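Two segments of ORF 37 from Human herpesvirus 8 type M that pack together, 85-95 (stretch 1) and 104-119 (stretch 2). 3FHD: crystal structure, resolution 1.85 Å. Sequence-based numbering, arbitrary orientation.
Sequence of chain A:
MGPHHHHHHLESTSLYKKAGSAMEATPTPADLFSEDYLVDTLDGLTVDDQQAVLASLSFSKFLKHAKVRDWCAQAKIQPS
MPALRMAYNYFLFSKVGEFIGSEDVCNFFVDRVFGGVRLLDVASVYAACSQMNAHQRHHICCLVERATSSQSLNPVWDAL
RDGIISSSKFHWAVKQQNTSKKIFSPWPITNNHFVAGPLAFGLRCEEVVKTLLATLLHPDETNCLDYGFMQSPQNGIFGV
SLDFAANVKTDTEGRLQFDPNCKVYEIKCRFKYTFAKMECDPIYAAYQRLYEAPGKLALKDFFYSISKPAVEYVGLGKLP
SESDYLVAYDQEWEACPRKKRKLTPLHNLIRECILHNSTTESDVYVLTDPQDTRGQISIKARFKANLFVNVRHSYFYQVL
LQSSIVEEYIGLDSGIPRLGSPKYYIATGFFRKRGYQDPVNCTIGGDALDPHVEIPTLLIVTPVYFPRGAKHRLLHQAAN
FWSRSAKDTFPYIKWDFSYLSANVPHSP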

ATOM      1  N   ARG A  85      -7.775  15.552 -11.395  1.00 17.71           N
ATOM      2  CA  ARG A  85      -7.948  14.206 -10.807  1.00 17.20           C
ATOM      3  C   ARG A  85      -9.373  14.030 -10.215  1.00 16.58           C
ATOM      4  O   ARG A  85      -9.975  12.962 -10.386  1.00 14.10           O
ATOM      5  N   MET A  86      -9.878  15.074  -9.538  1.00 16.56           N
ATOM      6  CA  MET A  86     -11.266  15.103  -9.013  1.00 16.97           C
ATOM      7  C   MET A  86     -12.272  14.983 -10.161  1.00 15.61           C
ATOM      8  O   MET A  86     -13.199  14.180 -10.083  1.00 15.96           O
ATOM      9  N   ALA A  87     -12.042  15.733 -11.247  1.00 14.88           N
ATOM     10  CA  ALA A  87     -12.874  15.657 -12.479  1.00 14.96           C
ATOM     11  C   ALA A  87     -12.909  14.223 -13.039  1.00 15.89           C
ATOM     12  O   ALA A  87     -13.988  13.689 -13.351  1.00 16.92           O
ATOM     13  N   TYR A  88     -11.730  13.621 -13.186  1.00 15.43           N
ATOM     14  CA  TYR A  88     -11.612  12.205 -13.590  1.00 15.23           C
ATOM     15  C   TYR A  88     -12.399  11.270 -12.669  1.00 15.06           C
ATOM     16  O   TYR A  88     -13.141  10.405 -13.166  1.00 14.35           O
ATOM     17  N   ASN A  89     -12.235  11.427 -11.344  1.00 15.84           N
ATOM     18  CA  ASN A  89     -12.980  10.579 -10.382  1.00 16.84           C
ATOM     19  C   ASN A  89     -14.487  10.643 -10.670  1.00 16.15           C
ATOM     20  O   ASN A  89     -15.183   9.630 -10.677  1.00 15.02           O
ATOM     21  N   TYR A  90     -14.996  11.845 -10.908  1.00 15.83           N
ATOM     22  CA  TYR A  90     -16.409  11.977 -11.244  1.00 16.14           C
ATOM     23  C   TYR A  90     -16.817  11.166 -12.477  1.00 15.79           C
ATOM     24  O   TYR A  90     -17.751  10.369 -12.409  1.00 16.66           O
ATOM     25  N   PHE A  91     -16.135  11.369 -13.601  1.00 15.59           N
ATOM     26  CA  PHE A  91     -16.442  10.618 -14.834  1.00 14.76           C
ATOM     27  C   PHE A  91     -16.290   9.111 -14.656  1.00 14.74           C
ATOM     28  O   PHE A  91     -17.109   8.325 -15.191  1.00 14.29           O
ATOM     29  N   LEU A  92     -15.219   8.708 -13.971  1.00 13.72           N
ATOM     30  CA  LEU A  92     -14.974   7.294 -13.681  1.00 13.98           C
ATOM     31  C   LEU A  92     -16.169   6.680 -12.926  1.00 14.14           C
ATOM     32  O   LEU A  92     -16.737   5.689 -13.340  1.00 13.95           O
ATOM     33  N   PHE A  93     -16.491   7.246 -11.773  1.00 14.49           N
ATOM     34  CA  PHE A  93     -17.579   6.725 -10.964  1.00 16.03           C
ATOM     35  C   PHE A  93     -18.984   6.935 -11.539  1.00 16.28           C
ATOM     36  O   PHE A  93     -19.859   6.106 -11.300  1.00 17.16           O
ATOM     37  N   SER A  94     -19.189   7.966 -12.348  1.00 16.10           N
ATOM     38  CA  SER A  94     -20.459   8.043 -13.079  1.00 17.48           C
ATOM     39  C   SER A  94     -20.595   6.817 -14.001  1.00 17.84           C
ATOM     40  O   SER A  94     -21.689   6.250 -14.132  1.00 18.55           O
ATOM     41  N   LYS A  95     -19.487   6.378 -14.594  1.00 18.07           N
ATOM     42  CA  LYS A  95     -19.515   5.252 -15.552  1.00 19.04           C
ATOM     43  C   LYS A  95     -19.598   3.881 -14.843  1.00 19.88           C
ATOM     44  O   LYS A  95     -20.360   2.995 -15.268  1.00 20.11           O
ATOM     45  N   ASP A 104     -22.580   6.353  -4.316  1.00 22.40           N
ATOM     46  CA  ASP A 104     -22.307   7.419  -3.345  1.00 22.18           C
ATOM     47  C   ASP A 104     -21.357   8.525  -3.845  1.00 20.94           C
ATOM     48  O   ASP A 104     -21.498   9.691  -3.456  1.00 19.68           O
ATOM     49  N   VAL A 105     -20.388   8.153  -4.685  1.00 19.79           N
ATOM     50  CA  VAL A 105     -19.339   9.097  -5.129  1.00 18.54           C
ATOM     51  C   VAL A 105     -19.960  10.095  -6.089  1.00 18.69           C
ATOM     52  O   VAL A 105     -19.848  11.309  -5.899  1.00 16.69           O
ATOM     53  N   CYS A 106     -20.650   9.566  -7.098  1.00 18.35           N
ATOM     54  CA  CYS A 106     -21.344  10.366  -8.075  1.00 18.69           C
ATOM     55  C   CYS A 106     -22.428  11.237  -7.405  1.00 18.46           C
ATOM     56  O   CYS A 106     -22.555  12.426  -7.716  1.00 18.01           O
ATOM     57  N   ASN A 107     -23.181  10.668  -6.457  1.00 18.48           N
ATOM     58  CA  ASN A 107     -24.222  11.421  -5.760  1.00 18.36           C
ATOM     59  C   ASN A 107     -23.652  12.641  -5.066  1.00 18.01           C
ATOM     60  O   ASN A 107     -24.255  13.702  -5.114  1.00 17.09           O
ATOM     61  N   PHE A 108     -22.496  12.468  -4.422  1.00 17.28           N
ATOM     62  CA  PHE A 108     -21.838  13.561  -3.694  1.00 18.18           C
ATOM     63  C   PHE A 108     -21.389  14.717  -4.600  1.00 17.63           C
ATOM     64  O   PHE A 108     -21.623  15.887  -4.266  1.00 18.69           O
ATOM     65  N   PHE A 109     -20.743  14.399  -5.724  1.00 16.50           N
ATOM     66  CA  PHE A 109     -20.381  15.407  -6.699  1.00 15.65           C
ATOM     67  C   PHE A 109     -21.609  16.172  -7.124  1.00 16.84           C
ATOM     68  O   PHE A 109     -21.665  17.397  -7.007  1.00 16.44           O
ATOM     69  N   VAL A 110     -22.603  15.447  -7.621  1.00 16.96           N
ATOM     70  CA  VAL A 110     -23.819  16.104  -8.123  1.00 18.23           C
ATOM     71  C   VAL A 110     -24.490  16.992  -7.055  1.00 19.14           C
ATOM     72  O   VAL A 110     -24.790  18.171  -7.311  1.00 19.73           O
ATOM     73  N   ASP A 111     -24.688  16.461  -5.853  1.00 20.47           N
ATOM     74  CA  ASP A 111     -25.377  17.217  -4.806  1.00 21.90           C
ATOM     75  C   ASP A 111     -24.562  18.325  -4.112  1.00 21.67           C
ATOM     76  O   ASP A 111     -25.108  19.382  -3.792  1.00 21.20           O
ATOM     77  N   ARG A 112     -23.285  18.077  -3.831  1.00 21.66           N
ATOM     78  CA  ARG A 112     -22.509  18.976  -2.976  1.00 21.77           C
ATOM     79  C   ARG A 112     -21.479  19.794  -3.751  1.00 21.12           C
ATOM     80  O   ARG A 112     -21.014  20.823  -3.273  1.00 21.35           O
ATOM     81  N   VAL A 113     -21.094  19.318  -4.923  1.00 20.27           N
ATOM     82  CA  VAL A 113     -20.039  19.991  -5.689  1.00 19.35           C
ATOM     83  C   VAL A 113     -20.644  20.732  -6.889  1.00 18.90           C
ATOM     84  O   VAL A 113     -20.140  21.786  -7.263  1.00 18.31           O
ATOM     85  N   PHE A 114     -21.703  20.173  -7.484  1.00 18.03           N
ATOM     86  CA  PHE A 114     -22.249  20.688  -8.759  1.00 18.64           C
ATOM     87  C   PHE A 114     -23.539  21.478  -8.564  1.00 18.30           C
ATOM     88  O   PHE A 114     -24.214  21.792  -9.540  1.00 18.95           O
ATOM     89  N   GLY A 115     -23.897  21.770  -7.319  1.00 18.33           N
ATOM     90  CA  GLY A 115     -25.104  22.532  -7.020  1.00 19.66           C
ATOM     91  C   GLY A 115     -26.397  21.813  -7.361  1.00 20.16           C
ATOM     92  O   GLY A 115     -27.428  22.447  -7.470  1.00 20.57           O
ATOM     93  N   GLY A 116     -26.343  20.494  -7.540  1.00 20.76           N
ATOM     94  CA  GLY A 116     -27.552  19.723  -7.842  1.00 22.26           C
ATOM     95  C   GLY A 116     -27.696  19.296  -9.295  1.00 23.55           C
ATOM     96  O   GLY A 116     -28.631  18.580  -9.630  1.00 24.07           O
ATOM     97  N   VAL A 117     -26.765  19.710 -10.156  1.00 24.04           N
ATOM     98  CA  VAL A 117     -26.868  19.468 -11.607  1.00 24.98           C
ATOM     99  C   VAL A 117     -25.987  18.293 -12.077  1.00 25.30           C
ATOM    100  O   VAL A 117     -24.819  18.196 -11.688  1.00 24.43           O
ATOM    101  N   ARG A 118     -26.538  17.416 -12.920  1.00 25.53           N
ATOM    102  CA  ARG A 118     -25.770  16.278 -13.452  1.00 26.28           C
ATOM    103  C   ARG A 118     -24.866  16.685 -14.634  1.00 25.81           C
ATOM    104  O   ARG A 118     -25.195  16.422 -15.792  1.00 26.20           O
ATOM    105  N   LEU A 119     -23.730  17.316 -14.336  1.00 24.61           N
ATOM    106  CA  LEU A 119     -22.828  17.821 -15.377  1.00 24.17           C
ATOM    107  C   LEU A 119     -22.245  16.707 -16.237  1.00 23.97           C
ATOM    108  O   LEU A 119     -21.865  15.646 -15.735  1.00 24.01           O
TER

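What does the first turn of stretch 2 offer the neighbouring helix? Val 105 and Cys 106 both point toward stretch 1, each with chi1 t, while Asp 104 lies out of reach. Val 105 packs on Phe 93 (chi1 m), with CG1 of Val 105 3.8 Å from CB of Phe 93 and its CG2 over one face of that ring. Cys 106 sits where the backbones come nearest, its CA 5.6 Å from CA of Ser 94. Its SG lies 3.9 Å from CB of Ser 94 and 3.8 Å from CE1 of Tyr 90, approaching the tyrosine ring obliquely.

How does the middle of the helix continue the contact? Asn 107 points away and Phe 108 is out of reach, but Phe 109 (chi1 m) points in. CB of Tyr 90 stands over its face, 3.7 Å from the Phe 109 ring centroid and nearly on the ring normal, a CH-pi contact. The Tyr 90 ring also turns an edge toward that face in an offset arrangement, with planes at 67°. The far end of Phe 109 reaches the backbone of stretch 1, its CZ 3.3 Å from O of Met 86. Val 110 points sideways and adds a lighter touch, its CG2 4.1 Å from CE1 of Tyr 90.

What closes around Tyr 90 beyond the helix? Phe 114 (chi1 m) directs its edge at the face of Tyr 90 (chi1 t), with centroids 4.8 Å apart and planes at 78°.

How do the last residues of stretch 2 meet stretch 1? Arg 118 starts sideways, but its extended side chain brings NH2 to 3.6 Å from OG of Ser 94, without a hydrogen bond. The hydroxyl of Tyr 90 finds its partner in the backbone: Tyr 90 OH donates to O of Leu 119 at 2.9 Å, the one hydrogen bond joining the stretches.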

ATOM      1  CB  ARG A  85      -6.876  13.970  -9.720  1.00 16.86           C
ATOM      2  CG  ARG A  85      -6.864  12.552  -9.148  1.00 18.10           C
ATOM      3  CD  ARG A  85      -6.504  11.510 -10.181  1.00 16.91           C
ATOM      4  NE  ARG A  85      -6.786  10.152  -9.674  1.00 19.69           N
ATOM      5  CZ  ARG A  85      -6.368   9.022 -10.240  1.00 19.36           C
ATOM      6  NH1 ARG A  85      -5.572   9.068 -11.291  1.00 18.78           N
ATOM      7  NH2 ARG A  85      -6.712   7.850  -9.701  1.00 20.14           N
ATOM      8  CB  MET A  86     -11.541  16.385  -8.198  1.00 17.19           C
ATOM      9  CG  MET A  86     -10.906  16.386  -6.803  1.00 19.02           C
ATOM     10  SD  MET A  86     -11.347  14.986  -5.736  1.00 24.96           S
ATOM     11  CE  MET A  86      -9.739  14.636  -5.171  1.00 23.89           C
ATOM     12  CB  ALA A  87     -12.329  16.616 -13.547  1.00 14.20           C
ATOM     13  CB  TYR A  88     -10.135  11.754 -13.614  1.00 16.66           C
ATOM     14  CG  TYR A  88      -9.980  10.236 -13.693  1.00 15.10           C
ATOM     15  CD1 TYR A  88     -10.347   9.543 -14.840  1.00 17.58           C
ATOM     16  CD2 TYR A  88      -9.503   9.509 -12.589  1.00 19.20           C
ATOM     17  CE1 TYR A  88     -10.236   8.127 -14.918  1.00 15.03           C
ATOM     18  CE2 TYR A  88      -9.404   8.097 -12.639  1.00 17.12           C
ATOM     19  CZ  TYR A  88      -9.749   7.430 -13.822  1.00 16.84           C
ATOM     20  OH  TYR A  88      -9.648   6.055 -13.872  1.00 18.81           O
ATOM     21  CB  ASN A  89     -12.714  10.971  -8.927  1.00 16.80           C
ATOM     22  CG  ASN A  89     -11.460  10.267  -8.340  1.00 20.54           C
ATOM     23  OD1 ASN A  89     -11.567   9.455  -7.421  1.00 26.37           O
ATOM     24  ND2 ASN A  89     -10.303  10.549  -8.892  1.00 23.96           N
ATOM     25  CB  TYR A  90     -16.829  13.453 -11.392  1.00 15.38           C
ATOM     26  CG  TYR A  90     -18.231  13.540 -11.961  1.00 17.34           C
ATOM     27  CD1 TYR A  90     -19.350  13.202 -11.171  1.00 16.65           C
ATOM     28  CD2 TYR A  90     -18.444  13.941 -13.279  1.00 16.21           C
ATOM     29  CE1 TYR A  90     -20.644  13.261 -11.698  1.00 15.86           C
ATOM     30  CE2 TYR A  90     -19.760  14.015 -13.811  1.00 15.95           C
ATOM     31  CZ  TYR A  90     -20.828  13.676 -13.018  1.00 16.94           C
ATOM     32  OH  TYR A  90     -22.112  13.766 -13.536  1.00 19.37           O
ATOM     33  CB  PHE A  91     -15.558  11.103 -15.997  1.00 14.67           C
ATOM     34  CG  PHE A  91     -15.961  12.476 -16.523  1.00 16.05           C
ATOM     35  CD1 PHE A  91     -17.112  12.625 -17.279  1.00 17.49           C
ATOM     36  CD2 PHE A  91     -15.212  13.599 -16.208  1.00 15.61           C
ATOM     37  CE1 PHE A  91     -17.525  13.898 -17.749  1.00 17.38           C
ATOM     38  CE2 PHE A  91     -15.585  14.867 -16.667  1.00 16.44           C
ATOM     39  CZ  PHE A  91     -16.762  15.016 -17.448  1.00 15.55           C
ATOM     40  CB  LEU A  92     -13.700   7.130 -12.826  1.00 13.74           C
ATOM     41  CG  LEU A  92     -13.451   5.670 -12.402  1.00 15.16           C
ATOM     42  CD1 LEU A  92     -13.458   4.693 -13.619  1.00 14.74           C
ATOM     43  CD2 LEU A  92     -12.172   5.591 -11.634  1.00 15.43           C
ATOM     44  CB  PHE A  93     -17.456   7.153  -9.500  1.00 16.27           C
ATOM     45  CG  PHE A  93     -16.436   6.334  -8.740  1.00 18.32           C
ATOM     46  CD1 PHE A  93     -16.842   5.207  -8.013  1.00 19.64           C
ATOM     47  CD2 PHE A  93     -15.075   6.644  -8.809  1.00 18.23           C
ATOM     48  CE1 PHE A  93     -15.912   4.428  -7.316  1.00 20.93           C
ATOM     49  CE2 PHE A  93     -14.112   5.869  -8.122  1.00 17.18           C
ATOM     50  CZ  PHE A  93     -14.535   4.735  -7.377  1.00 19.79           C
ATOM     51  CB  SER A  94     -20.589   9.338 -13.894  1.00 16.60           C
ATOM     52  OG  SER A  94     -21.898   9.417 -14.434  1.00 18.39           O
ATOM     53  CB  LYS A  95     -18.301   5.334 -16.508  1.00 18.52           C
ATOM     54  CG  LYS A  95     -18.162   4.195 -17.558  1.00 18.63           C
ATOM     55  CD  LYS A  95     -19.376   4.102 -18.485  1.00 20.48           C
ATOM     56  CE  LYS A  95     -19.543   5.390 -19.290  1.00 21.03           C
ATOM     57  NZ  LYS A  95     -20.557   5.239 -20.375  1.00 19.27           N
ATOM     58  CB  ASP A 104     -21.776   6.801  -2.045  1.00 23.69           C
ATOM     59  CG  ASP A 104     -22.782   5.814  -1.414  1.00 28.74           C
ATOM     60  OD1 ASP A 104     -22.598   4.559  -1.537  1.00 34.13           O
ATOM     61  OD2 ASP A 104     -23.778   6.295  -0.831  1.00 33.78           O
ATOM     62  CB  VAL A 105     -18.137   8.398  -5.777  1.00 17.72           C
ATOM     63  CG1 VAL A 105     -17.190   9.420  -6.415  1.00 16.31           C
ATOM     64  CG2 VAL A 105     -17.387   7.569  -4.756  1.00 18.94           C
ATOM     65  CB  CYS A 106     -21.912   9.423  -9.161  1.00 19.97           C
ATOM     66  SG  CYS A 106     -22.577  10.173 -10.627  0.50 19.93           S
ATOM     67  CB  ASN A 107     -24.949  10.559  -4.732  1.00 18.93           C
ATOM     68  CG  ASN A 107     -25.917   9.579  -5.376  1.00 19.83           C
ATOM     69  OD1 ASN A 107     -26.317   9.751  -6.519  1.00 22.67           O
ATOM     70  ND2 ASN A 107     -26.296   8.543  -4.631  1.00 21.29           N
ATOM     71  CB  PHE A 108     -20.660  13.064  -2.852  1.00 18.15           C
ATOM     72  CG  PHE A 108     -20.053  14.145  -1.951  1.00 19.20           C
ATOM     73  CD1 PHE A 108     -20.605  14.417  -0.687  1.00 21.47           C
ATOM     74  CD2 PHE A 108     -18.951  14.888  -2.374  1.00 20.51           C
ATOM     75  CE1 PHE A 108     -20.056  15.418   0.140  1.00 21.94           C
ATOM     76  CE2 PHE A 108     -18.401  15.892  -1.565  1.00 20.56           C
ATOM     77  CZ  PHE A 108     -18.948  16.157  -0.302  1.00 20.56           C
ATOM     78  CB  PHE A 109     -19.766  14.766  -7.957  1.00 15.54           C
ATOM     79  CG  PHE A 109     -18.275  14.505  -7.864  1.00 14.82           C
ATOM     80  CD1 PHE A 109     -17.358  15.555  -7.939  1.00 15.45           C
ATOM     81  CD2 PHE A 109     -17.792  13.185  -7.743  1.00 13.21           C
ATOM     82  CE1 PHE A 109     -15.976  15.282  -7.859  1.00 16.73           C
ATOM     83  CE2 PHE A 109     -16.421  12.907  -7.678  1.00 15.48           C
ATOM     84  CZ  PHE A 109     -15.519  13.938  -7.734  1.00 15.18           C
ATOM     85  CB  VAL A 110     -24.787  15.093  -8.785  1.00 18.19           C
ATOM     86  CG1 VAL A 110     -26.145  15.743  -9.126  1.00 17.87           C
ATOM     87  CG2 VAL A 110     -24.161  14.513 -10.049  1.00 19.08           C
ATOM     88  CB  ASP A 111     -25.921  16.276  -3.735  1.00 23.07           C
ATOM     89  CG  ASP A 111     -26.977  15.315  -4.267  1.00 27.42           C
ATOM     90  OD1 ASP A 111     -27.820  15.724  -5.093  1.00 33.52           O
ATOM     91  OD2 ASP A 111     -26.971  14.143  -3.833  1.00 33.50           O
ATOM     92  CB  ARG A 112     -21.789  18.192  -1.872  1.00 22.17           C
ATOM     93  CG  ARG A 112     -22.708  17.459  -0.876  1.00 26.21           C
ATOM     94  CD  ARG A 112     -23.574  18.461  -0.113  1.00 30.76           C
ATOM     95  NE  ARG A 112     -24.848  17.881   0.295  1.00 35.26           N
ATOM     96  CZ  ARG A 112     -25.869  18.588   0.769  1.00 38.14           C
ATOM     97  NH1 ARG A 112     -26.987  17.966   1.132  1.00 40.61           N
ATOM     98  NH2 ARG A 112     -25.776  19.917   0.891  1.00 37.68           N
ATOM     99  CB  VAL A 113     -18.890  19.003  -6.121  1.00 20.22           C
ATOM    100  CG1 VAL A 113     -17.765  19.707  -6.944  1.00 18.69           C
ATOM    101  CG2 VAL A 113     -18.280  18.280  -4.912  1.00 18.46           C
ATOM    102  CB  PHE A 114     -22.537  19.568  -9.780  1.00 17.96           C
ATOM    103  CG  PHE A 114     -21.342  18.733 -10.185  1.00 18.24           C
ATOM    104  CD1 PHE A 114     -20.025  19.140  -9.936  1.00 16.05           C
ATOM    105  CD2 PHE A 114     -21.554  17.553 -10.913  1.00 17.85           C
ATOM    106  CE1 PHE A 114     -18.936  18.343 -10.336  1.00 18.28           C
ATOM    107  CE2 PHE A 114     -20.471  16.747 -11.331  1.00 17.92           C
ATOM    108  CZ  PHE A 114     -19.173  17.132 -11.043  1.00 18.14           C
ATOM    109  CB  VAL A 117     -26.490  20.756 -12.388  1.00 24.87           C
ATOM    110  CG1 VAL A 117     -26.498  20.518 -13.899  1.00 26.05           C
ATOM    111  CG2 VAL A 117     -27.421  21.878 -12.019  1.00 25.81           C
ATOM    112  CB  ARG A 118     -26.697  15.114 -13.841  1.00 26.76           C
ATOM    113  CG  ARG A 118     -26.024  13.754 -13.793  1.00 30.16           C
ATOM    114  CD  ARG A 118     -26.687  12.727 -14.703  1.00 38.02           C
ATOM    115  NE  ARG A 118     -25.835  11.541 -14.846  1.00 44.02           N
ATOM    116  CZ  ARG A 118     -26.265  10.303 -15.103  1.00 47.39           C
ATOM    117  NH1 ARG A 118     -27.567  10.044 -15.258  1.00 48.36           N
ATOM    118  NH2 ARG A 118     -25.383   9.309 -15.194  1.00 49.15           N
ATOM    119  CB  LEU A 119     -21.711  18.670 -14.766  1.00 23.87           C
ATOM    120  CG  LEU A 119     -22.076  19.901 -13.926  1.00 22.81           C
ATOM    121  CD1 LEU A 119     -20.804  20.528 -13.353  1.00 20.45           C
ATOM    122  CD2 LEU A 119     -22.888  20.924 -14.724  1.00 22.03           C
TER